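Long-range contacts in putative phosphatase (Bacteroides thetaiotaomicron, PDB 3KYA), which is a putative phosphatase of unconfirmed substrate, a zinc-binding protein whose N-terminal part is an immunoglobulin-like IPT/TIG domain: residues A[18-23]-A[93-98]; A[33-38]-A[66-71]; A[50-55]-A[73-78]. All coordinates share one frame; numbering follows the deposited sequence. Where two conformers were deposited one is given.

Contact 1 of 3, residues A[18-23]-A[93-98]. With ZN (zinc ion), chain B.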
loop_
_atom_site.group_PDB
_atom_site.type_symbol
_atom_site.label_atom_id
_atom_site.label_comp_id
_atom_site.label_asym_id
_atom_site.label_seq_id
_atom_site.Cartn_x
_atom_site.Cartn_y
_atom_site.Cartn_z
ATOM N N VAL A 18 -16.463 -39.321 6.481
ATOM C CA VAL A 18 -16.320 -37.881 6.474
ATOM C C VAL A 18 -15.915 -37.595 5.038
ATOM O O VAL A 18 -15.119 -38.344 4.453
ATOM C CB VAL A 18 -15.252 -37.382 7.453
ATOM C CG1 VAL A 18 -14.980 -35.894 7.237
ATOM C CG2 VAL A 18 -15.682 -37.643 8.881
ATOM N N ALA A 19 -16.468 -36.539 4.455
ATOM C CA ALA A 19 -16.155 -36.191 3.078
ATOM C C ALA A 19 -15.800 -34.724 2.938
ATOM O O ALA A 19 -16.323 -33.895 3.666
ATOM C CB ALA A 19 -17.352 -36.530 2.165
ATOM N N ILE A 20 -14.875 -34.430 2.021
ATOM C CA ILE A 20 -14.537 -33.074 1.618
ATOM C C ILE A 20 -14.933 -32.967 0.145
ATOM O O ILE A 20 -14.415 -33.720 -0.682
ATOM C CB ILE A 20 -13.047 -32.769 1.773
ATOM C CG1 ILE A 20 -12.680 -32.761 3.263
ATOM C CG2 ILE A 20 -12.711 -31.440 1.091
ATOM C CD1 ILE A 20 -11.185 -32.589 3.528
ATOM N N SER A 21 -15.830 -32.036 -0.179
ATOM C CA SER A 21 -16.321 -31.878 -1.553
ATOM C C SER A 21 -15.711 -30.707 -2.312
ATOM O O SER A 21 -15.682 -30.719 -3.541
ATOM C CB SER A 21 -17.839 -31.690 -1.530
ATOM O OG SER A 21 -18.166 -30.547 -0.759
ATOM N N ASP A 22 -15.214 -29.700 -1.593
ATOM C CA ASP A 22 -14.740 -28.489 -2.226
ATOM C C ASP A 22 -14.057 -27.625 -1.174
ATOM O O ASP A 22 -14.191 -27.868 0.017
ATOM C CB ASP A 22 -15.953 -27.731 -2.797
ATOM C CG ASP A 22 -15.597 -26.723 -3.877
ATOM O OD1 ASP A 22 -14.412 -26.562 -4.237
ATOM O OD2 ASP A 22 -16.548 -26.105 -4.416
ATOM N N PHE A 23 -13.312 -26.635 -1.630
ATOM C CA PHE A 23 -12.704 -25.660 -0.737
ATOM C C PHE A 23 -12.459 -24.379 -1.503
ATOM O O PHE A 23 -12.368 -24.390 -2.741
ATOM C CB PHE A 23 -11.412 -26.182 -0.064
ATOM C CG PHE A 23 -10.387 -26.729 -1.023
ATOM C CD1 PHE A 23 -9.455 -25.901 -1.615
ATOM C CD2 PHE A 23 -10.352 -28.082 -1.314
ATOM C CE1 PHE A 23 -8.518 -26.405 -2.521
ATOM C CE2 PHE A 23 -9.420 -28.602 -2.212
ATOM C CZ PHE A 23 -8.490 -27.759 -2.811
ATOM N N THR A 93 -10.426 -38.362 6.452
ATOM C CA THR A 93 -10.530 -38.329 5.002
ATOM C C THR A 93 -9.503 -37.348 4.476
ATOM O O THR A 93 -9.021 -36.491 5.216
ATOM C CB THR A 93 -11.933 -37.921 4.502
ATOM O OG1 THR A 93 -12.044 -38.208 3.096
ATOM C CG2 THR A 93 -12.204 -36.442 4.747
ATOM N N THR A 94 -9.160 -37.489 3.202
ATOM C CA THR A 94 -8.213 -36.591 2.551
ATOM C C THR A 94 -8.879 -36.071 1.291
ATOM O O THR A 94 -9.470 -36.858 0.541
ATOM C CB THR A 94 -6.898 -37.306 2.196
ATOM O OG1 THR A 94 -6.280 -37.777 3.397
ATOM C CG2 THR A 94 -5.923 -36.366 1.483
ATOM N N ALA A 95 -8.804 -34.761 1.066
ATOM C CA ALA A 95 -9.427 -34.161 -0.107
ATOM C C ALA A 95 -8.767 -34.741 -1.362
ATOM O O ALA A 95 -7.558 -34.995 -1.375
ATOM C CB ALA A 95 -9.313 -32.664 -0.081
ATOM N N SER A 96 -9.564 -34.951 -2.404
ATOM C CA SER A 96 -9.050 -35.559 -3.635
ATOM C C SER A 96 -8.141 -34.606 -4.421
ATOM O O SER A 96 -7.231 -35.075 -5.116
ATOM C CB SER A 96 -10.200 -36.112 -4.508
ATOM O OG SER A 96 -11.025 -35.081 -5.016
ATOM N N THR A 97 -8.379 -33.293 -4.301
ATOM C CA THR A 97 -7.554 -32.285 -4.961
ATOM C C THR A 97 -6.717 -31.549 -3.915
ATOM O O THR A 97 -7.089 -31.472 -2.752
ATOM C CB THR A 97 -8.393 -31.263 -5.743
ATOM O OG1 THR A 97 -9.295 -30.592 -4.853
ATOM C CG2 THR A 97 -9.187 -31.954 -6.845
ATOM N N THR A 98 -5.574 -31.033 -4.336
ATOM C CA THR A 98 -4.679 -30.321 -3.426
ATOM C C THR A 98 -4.862 -28.814 -3.499
ATOM O O THR A 98 -5.195 -28.266 -4.544
ATOM C CB THR A 98 -3.200 -30.656 -3.718
ATOM O OG1 THR A 98 -2.897 -30.367 -5.088
ATOM C CG2 THR A 98 -2.920 -32.117 -3.448
HETATM ZN ZN ZN B . -18.641 -26.719 -4.102
HETATM O O HOH W 1 -14.726 -40.098 2.429
HETATM O O HOH W 2 -12.420 -34.222 -2.315
HETATM O O HOH W 3 -13.213 -36.626 1.036
#
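The water-bridged seam of a beta sandwich brings Val-18 and Ile-20 against Thr-93 and Ala-95, the two segments running in nearly the same direction (19° apart) with no clear direct hydrogen bond between them. Waters take the place of strand pairing. One donates to Ile-20 O at 2.6 Å and accepts from Ser-96 N at 2.9 Å. A second accepts from Ile-20 N at 2.9 Å and bonds to Thr-93 OG1 at 2.8 Å, and a third donates to Val-18 O, with only a weak link to Thr-93 OG1. Between the waters and the interior lies an apolar layer. In Ile-20 a chi1 of -67° puts CG1 beside the backbone N, where it approaches Thr-93 CG2 at 4.0 Å; the CG2 branch meets Ala-95 CB at 3.8 Å, and the Thr-93 methyl also touches Val-18 CG1. An alanine in place of Ile-20 would probably open a gap next to Ala-95 CB and Thr-93 CG2 and leave Ile-82 and Ile-36 without part of their packing. In this IPT/TIG fold, strand 91-94 is outermost and pairs with 80-84, whereas strand 19-28 pairs with 33-39, so the contact closes the sandwich where the two come together. Farther along, Phe-23 turns inward toward Ile-80 and Leu-34, and Thr-98 O lies at its ring edge, 3.8 Å from CZ. Ser-21 and Asp-22 both oppose Tyr-37 in a classic beta bulge. The Asp-22 carboxylate divides its work: OD2 binds zinc at 2.2 Å, while OD1 is met by Phe-23 N from 39° out of the carboxylate plane and also forms a salt bridge with Lys-26.

Contact 2 of 3, residues A[33-38]-A[66-71]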
loop_
_atom_site.group_PDB
_atom_site.type_symbol
_atom_site.label_atom_id
_atom_site.label_comp_id
_atom_site.label_asym_id
_atom_site.label_seq_id
_atom_site.Cartn_x
_atom_site.Cartn_y
_atom_site.Cartn_z
ATOM N N LYS A 33 -7.250 -17.518 5.230
ATOM C CA LYS A 33 -8.414 -18.186 5.783
ATOM C C LYS A 33 -8.961 -19.107 4.682
ATOM O O LYS A 33 -9.211 -18.656 3.555
ATOM C CB LYS A 33 -9.441 -17.158 6.215
ATOM C CG LYS A 33 -10.552 -17.666 7.070
ATOM C CD LYS A 33 -11.320 -16.492 7.705
ATOM C CE LYS A 33 -10.471 -15.730 8.751
ATOM N NZ LYS A 33 -11.213 -14.667 9.514
ATOM N N LEU A 34 -9.141 -20.383 5.010
ATOM C CA LEU A 34 -9.627 -21.393 4.070
ATOM C C LEU A 34 -10.955 -21.987 4.529
ATOM O O LEU A 34 -11.115 -22.375 5.697
ATOM C CB LEU A 34 -8.585 -22.514 3.922
ATOM C CG LEU A 34 -8.916 -23.703 3.029
ATOM C CD1 LEU A 34 -8.939 -23.268 1.550
ATOM C CD2 LEU A 34 -7.902 -24.825 3.266
ATOM N N LEU A 35 -11.893 -22.072 3.591
ATOM C CA LEU A 35 -13.220 -22.621 3.818
ATOM C C LEU A 35 -13.282 -23.983 3.142
ATOM O O LEU A 35 -13.058 -24.092 1.930
ATOM C CB LEU A 35 -14.294 -21.679 3.245
ATOM C CG LEU A 35 -15.745 -22.169 3.219
ATOM C CD1 LEU A 35 -16.241 -22.575 4.604
ATOM C CD2 LEU A 35 -16.710 -21.121 2.594
ATOM N N ILE A 36 -13.550 -25.019 3.932
ATOM C CA ILE A 36 -13.628 -26.386 3.438
ATOM C C ILE A 36 -15.066 -26.890 3.527
ATOM O O ILE A 36 -15.677 -26.886 4.600
ATOM C CB ILE A 36 -12.685 -27.341 4.233
ATOM C CG1 ILE A 36 -11.221 -26.896 4.138
ATOM C CG2 ILE A 36 -12.838 -28.785 3.730
ATOM C CD1 ILE A 36 -10.314 -27.542 5.216
ATOM N N TYR A 37 -15.619 -27.309 2.385
ATOM C CA TYR A 37 -16.973 -27.867 2.321
ATOM C C TYR A 37 -16.949 -29.386 2.347
ATOM O O TYR A 37 -16.037 -30.021 1.799
ATOM C CB TYR A 37 -17.673 -27.449 1.023
ATOM C CG TYR A 37 -18.059 -25.997 0.923
ATOM C CD1 TYR A 37 -19.222 -25.540 1.518
ATOM C CD2 TYR A 37 -17.275 -25.082 0.220
ATOM C CE1 TYR A 37 -19.606 -24.219 1.421
ATOM C CE2 TYR A 37 -17.659 -23.745 0.110
ATOM C CZ TYR A 37 -18.829 -23.322 0.718
ATOM O OH TYR A 37 -19.251 -22.010 0.644
ATOM N N GLY A 38 -17.969 -29.977 2.945
ATOM C CA GLY A 38 -18.052 -31.426 3.022
ATOM C C GLY A 38 -19.233 -31.954 3.805
ATOM O O GLY A 38 -20.306 -31.349 3.830
ATOM N N TYR A 66 -19.293 -27.504 6.761
ATOM C CA TYR A 66 -18.138 -26.677 6.424
ATOM C C TYR A 66 -17.220 -26.470 7.629
ATOM O O TYR A 66 -17.660 -26.547 8.774
ATOM C CB TYR A 66 -18.543 -25.320 5.832
ATOM C CG TYR A 66 -19.292 -24.371 6.750
ATOM C CD1 TYR A 66 -18.597 -23.494 7.581
ATOM C CD2 TYR A 66 -20.689 -24.296 6.735
ATOM C CE1 TYR A 66 -19.263 -22.610 8.422
ATOM C CE2 TYR A 66 -21.373 -23.388 7.578
ATOM C CZ TYR A 66 -20.632 -22.550 8.417
ATOM O OH TYR A 66 -21.255 -21.653 9.254
ATOM N N VAL A 67 -15.947 -26.264 7.338
ATOM C CA VAL A 67 -14.940 -25.956 8.344
ATOM C C VAL A 67 -14.097 -24.803 7.855
ATOM O O VAL A 67 -13.685 -24.778 6.691
ATOM C CB VAL A 67 -13.998 -27.157 8.623
ATOM C CG1 VAL A 67 -12.896 -26.768 9.627
ATOM C CG2 VAL A 67 -14.785 -28.346 9.143
ATOM N N TYR A 68 -13.838 -23.842 8.745
ATOM C CA TYR A 68 -12.927 -22.743 8.455
ATOM C C TYR A 68 -11.630 -23.000 9.210
ATOM O O TYR A 68 -11.673 -23.392 10.382
ATOM C CB TYR A 68 -13.454 -21.406 8.939
ATOM C CG TYR A 68 -14.464 -20.725 8.061
ATOM C CD1 TYR A 68 -14.061 -19.982 6.960
ATOM C CD2 TYR A 68 -15.814 -20.764 8.368
ATOM C CE1 TYR A 68 -14.995 -19.317 6.161
ATOM C CE2 TYR A 68 -16.756 -20.102 7.580
ATOM C CZ TYR A 68 -16.334 -19.386 6.475
ATOM O OH TYR A 68 -17.267 -18.725 5.695
ATOM N N CYS A 69 -10.504 -22.774 8.541
ATOM C CA CYS A 69 -9.188 -22.917 9.163
ATOM C C CYS A 69 -8.202 -21.930 8.541
ATOM O O CYS A 69 -8.521 -21.233 7.560
ATOM C CB CYS A 69 -8.685 -24.351 8.998
ATOM S SG CYS A 69 -8.311 -24.799 7.279
ATOM N N PHE A 70 -7.018 -21.825 9.134
ATOM C CA PHE A 70 -5.951 -20.992 8.579
ATOM C C PHE A 70 -4.921 -21.860 7.884
ATOM O O PHE A 70 -4.499 -22.894 8.427
ATOM C CB PHE A 70 -5.222 -20.213 9.676
ATOM C CG PHE A 70 -6.007 -19.059 10.232
ATOM C CD1 PHE A 70 -6.287 -17.954 9.437
ATOM C CD2 PHE A 70 -6.420 -19.049 11.563
ATOM C CE1 PHE A 70 -6.994 -16.868 9.955
ATOM C CE2 PHE A 70 -7.130 -17.959 12.089
ATOM C CZ PHE A 70 -7.411 -16.877 11.286
ATOM N N VAL A 71 -4.481 -21.438 6.698
ATOM C CA VAL A 71 -3.435 -22.164 5.978
ATOM C C VAL A 71 -2.108 -22.041 6.737
ATOM O O VAL A 71 -1.635 -20.943 7.003
ATOM C CB VAL A 71 -3.259 -21.638 4.548
ATOM C CG1 VAL A 71 -2.070 -22.313 3.841
ATOM C CG2 VAL A 71 -4.571 -21.826 3.753
#
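Tyr-66 begins the second strand against Tyr-37 and Leu-35, its CB 3.8 Å from Leu-35 CD1. Its CA sits against Ile-36 O in a CA-H...O contact, and Tyr-66 and Tyr-37 form a non-hydrogen-bonded pair. Val-67 follows in a hydrogen-bonded pair with Ile-36: Ile-36 N gives to Val-67 O at 2.8 Å, nearly straight at 168°, and Val-67 N returns a bond to Ile-36 O. Tyr-68 carries the main side-chain contact on its face of the sheet. Leu-35 CD1 rests over the centre of the phenol ring, 3.8 Å from the centroid and 13° off the ring normal, a CH-pi contact that covers one face. Beyond the ring, Tyr-68 OH is hydrogen-bonded to Asp-338 of the second subunit, and Tyr-350 of that subunit packs edge-to-face with the ring. Strands 33-39 and 66-70 are antiparallel neighbours in the sheet of the immunoglobulin-like IPT/TIG domain; the face bearing Leu-35 and Tyr-68 meets the other subunit, while Leu-34, Ile-36 and Cys-69 turn into the sandwich, toward Phe-23, Ile-20 and Ile-52. Cys-69 resumes the backbone pairing, its O taking Leu-34 N at 2.8 Å and its N giving to Leu-34 O. Its SG meets two methyls of the facing strand, Ile-36 CD1 at 4.0 Å and Leu-34 CD2. Phe-70 lies side by side with Lys-33, both pointing the same way. The lysine chain bends at chi3 (-68°), which brings CE to 3.9 Å from Phe-70 CE1, so the aliphatic part does the touching. Val-71, just past the strand, sets CG2 at 4.1 Å from Leu-34 CB, with Phe-99 packed against both residues.

Contact 3 of 3, residues A[50-55]-A[73-78]. With EDO (1,2-ethanediol), chain C; EDO (1,2-ethanediol), chain D.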
loop_
_atom_site.group_PDB
_atom_site.type_symbol
_atom_site.label_atom_id
_atom_site.label_comp_id
_atom_site.label_asym_id
_atom_site.label_seq_id
_atom_site.Cartn_x
_atom_site.Cartn_y
_atom_site.Cartn_z
ATOM N N VAL A 50 -7.186 -30.638 11.533
ATOM C CA VAL A 50 -6.910 -30.453 10.118
ATOM C C VAL A 50 -5.418 -30.324 9.874
ATOM O O VAL A 50 -4.712 -29.641 10.620
ATOM C CB VAL A 50 -7.614 -29.166 9.586
ATOM C CG1 VAL A 50 -7.209 -28.866 8.132
ATOM C CG2 VAL A 50 -9.130 -29.281 9.679
ATOM N N LYS A 51 -4.938 -31.002 8.831
ATOM C CA LYS A 51 -3.569 -30.847 8.372
ATOM C C LYS A 51 -3.614 -30.417 6.914
ATOM O O LYS A 51 -4.448 -30.898 6.140
ATOM C CB LYS A 51 -2.767 -32.142 8.466
ATOM C CG LYS A 51 -2.288 -32.520 9.836
ATOM C CD LYS A 51 -1.339 -33.728 9.732
ATOM C CE LYS A 51 -0.722 -34.080 11.072
ATOM N NZ LYS A 51 0.208 -35.256 10.921
ATOM N N ILE A 52 -2.731 -29.493 6.558
ATOM C CA ILE A 52 -2.594 -29.055 5.175
ATOM C C ILE A 52 -1.123 -29.160 4.816
ATOM O O ILE A 52 -0.270 -28.594 5.495
ATOM C CB ILE A 52 -3.100 -27.630 4.951
ATOM C CG1 ILE A 52 -4.562 -27.502 5.382
ATOM C CG2 ILE A 52 -2.948 -27.239 3.455
ATOM C CD1 ILE A 52 -5.131 -26.116 5.151
ATOM N N GLY A 53 -0.816 -29.890 3.742
ATOM C CA GLY A 53 0.572 -30.078 3.337
ATOM C C GLY A 53 1.401 -30.733 4.436
ATOM O O GLY A 53 2.595 -30.447 4.574
ATOM N N GLY A 54 0.762 -31.595 5.223
ATOM C CA GLY A 54 1.413 -32.264 6.358
ATOM C C GLY A 54 1.577 -31.420 7.615
ATOM O O GLY A 54 2.076 -31.914 8.628
ATOM N N LYS A 55 1.147 -30.163 7.574
ATOM C CA LYS A 55 1.282 -29.250 8.714
ATOM C C LYS A 55 -0.050 -29.060 9.448
ATOM O O LYS A 55 -1.086 -28.870 8.807
ATOM C CB LYS A 55 1.762 -27.889 8.234
ATOM C CG LYS A 55 3.094 -27.877 7.493
ATOM C CD LYS A 55 4.225 -28.399 8.342
ATOM C CE LYS A 55 5.586 -27.989 7.784
ATOM N NZ LYS A 55 5.794 -28.355 6.342
ATOM N N SER A 73 1.988 -22.157 7.628
ATOM C CA SER A 73 3.266 -21.934 6.975
ATOM C C SER A 73 3.867 -23.278 6.553
ATOM O O SER A 73 3.812 -24.262 7.300
ATOM C CB SER A 73 4.239 -21.231 7.927
ATOM O OG SER A 73 3.823 -19.904 8.186
ATOM N N GLY A 74 4.436 -23.328 5.348
ATOM C CA GLY A 74 5.095 -24.528 4.869
ATOM C C GLY A 74 4.196 -25.671 4.414
ATOM O O GLY A 74 4.632 -26.814 4.417
ATOM N N ALA A 75 2.966 -25.372 3.996
ATOM C CA ALA A 75 2.019 -26.400 3.555
ATOM C C ALA A 75 2.207 -26.697 2.056
ATOM O O ALA A 75 1.241 -26.744 1.298
ATOM C CB ALA A 75 0.595 -25.957 3.839
ATOM N N PHE A 76 3.450 -26.948 1.668
ATOM C CA PHE A 76 3.838 -27.085 0.250
ATOM C C PHE A 76 2.983 -28.020 -0.600
ATOM O O PHE A 76 2.589 -27.640 -1.699
ATOM C CB PHE A 76 5.307 -27.515 0.112
ATOM C CG PHE A 76 6.273 -26.548 0.725
ATOM C CD1 PHE A 76 6.606 -25.373 0.070
ATOM C CD2 PHE A 76 6.855 -26.818 1.957
ATOM C CE1 PHE A 76 7.491 -24.465 0.642
ATOM C CE2 PHE A 76 7.745 -25.906 2.536
ATOM C CZ PHE A 76 8.060 -24.741 1.874
ATOM N N SER A 77 2.701 -29.221 -0.110
ATOM C CA SER A 77 1.977 -30.205 -0.931
ATOM C C SER A 77 0.494 -29.845 -1.130
ATOM O O SER A 77 -0.126 -30.273 -2.120
ATOM C CB SER A 77 2.117 -31.624 -0.352
ATOM O OG SER A 77 1.215 -31.845 0.722
ATOM N N GLY A 78 -0.076 -29.069 -0.205
ATOM C CA GLY A 78 -1.478 -28.660 -0.303
ATOM C C GLY A 78 -2.489 -29.754 -0.014
ATOM O O GLY A 78 -3.693 -29.547 -0.184
HETATM C C1 EDO C . 5.896 -18.790 4.846
HETATM O O1 EDO C . 6.169 -20.008 5.549
HETATM C C2 EDO C . 5.776 -17.629 5.820
HETATM O O2 EDO C . 4.575 -17.764 6.586
HETATM C C1 EDO D . 0.851 -19.984 10.352
HETATM O O1 EDO D . 1.279 -21.356 10.371
HETATM C C2 EDO D . -0.654 -19.856 10.168
HETATM O O2 EDO D . -1.342 -20.472 11.256
HETATM O O HOH W 4 4.031 -30.141 2.228
#
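Gly-53 and Ala-75 bring their backbones unusually close, CA to CA 4.0 Å, an approach that leaves no place for a side chain at Gly-53: a CB there would clash with Ala-75 C. Gly-53 and Gly-54 form the middle of a type I' turn, both with positive phi. Ser-77 OG presses on the same glycine, 3.2 Å from Gly-53 CA, and one water donates to Gly-53 O and accepts from Ser-77 N, each at 2.8 Å. Beside the turn, Ile-52 CG2 packs on Ala-75 CB at 3.8 Å. The direct polar link comes from Lys-55, whose chain bends at chi2 and again at chi4 (-54°), bringing NZ to 2.7 Å from Gly-74 O. The ammonium stands 36° out of that carbonyl plane, and the same oxygen takes a weak bond from Phe-76 N across the inverse gamma turn centred on Ala-75. The contact thus fits the hairpin tip between strands 48-52 and 55-62 against the loop joining strands 66-70 and 80-84, with Tyr-101 of strand 100-101 bonding through OH to Gly-74 N and stacking edge-to-face with Phe-76.

How the contacts relate
All three contacts belong to the IPT/TIG domain and reach one sheet. Contacts 1 and 2, centres about 11 Å apart, share the seam between strands 19-28 and 33-39, where probable hydrogen bonds join Asp-22 O to Tyr-37 N and Ser-21 N to Tyr-37 O, both at 2.8 Å. Through this bulge contact 2 lies close to the zinc of contact 1: the side chains of Tyr-37 and Asp-22 are about 4 Å apart. Contact 3 meets contact 2 in the interior, Leu-34 CD2 lying 3.6 Å from Ile-52 CD1. It reaches contact 1 where Thr-98 CB lies 3.5 Å from Ser-77 O. Contact 3 is away from the annotated zinc sites.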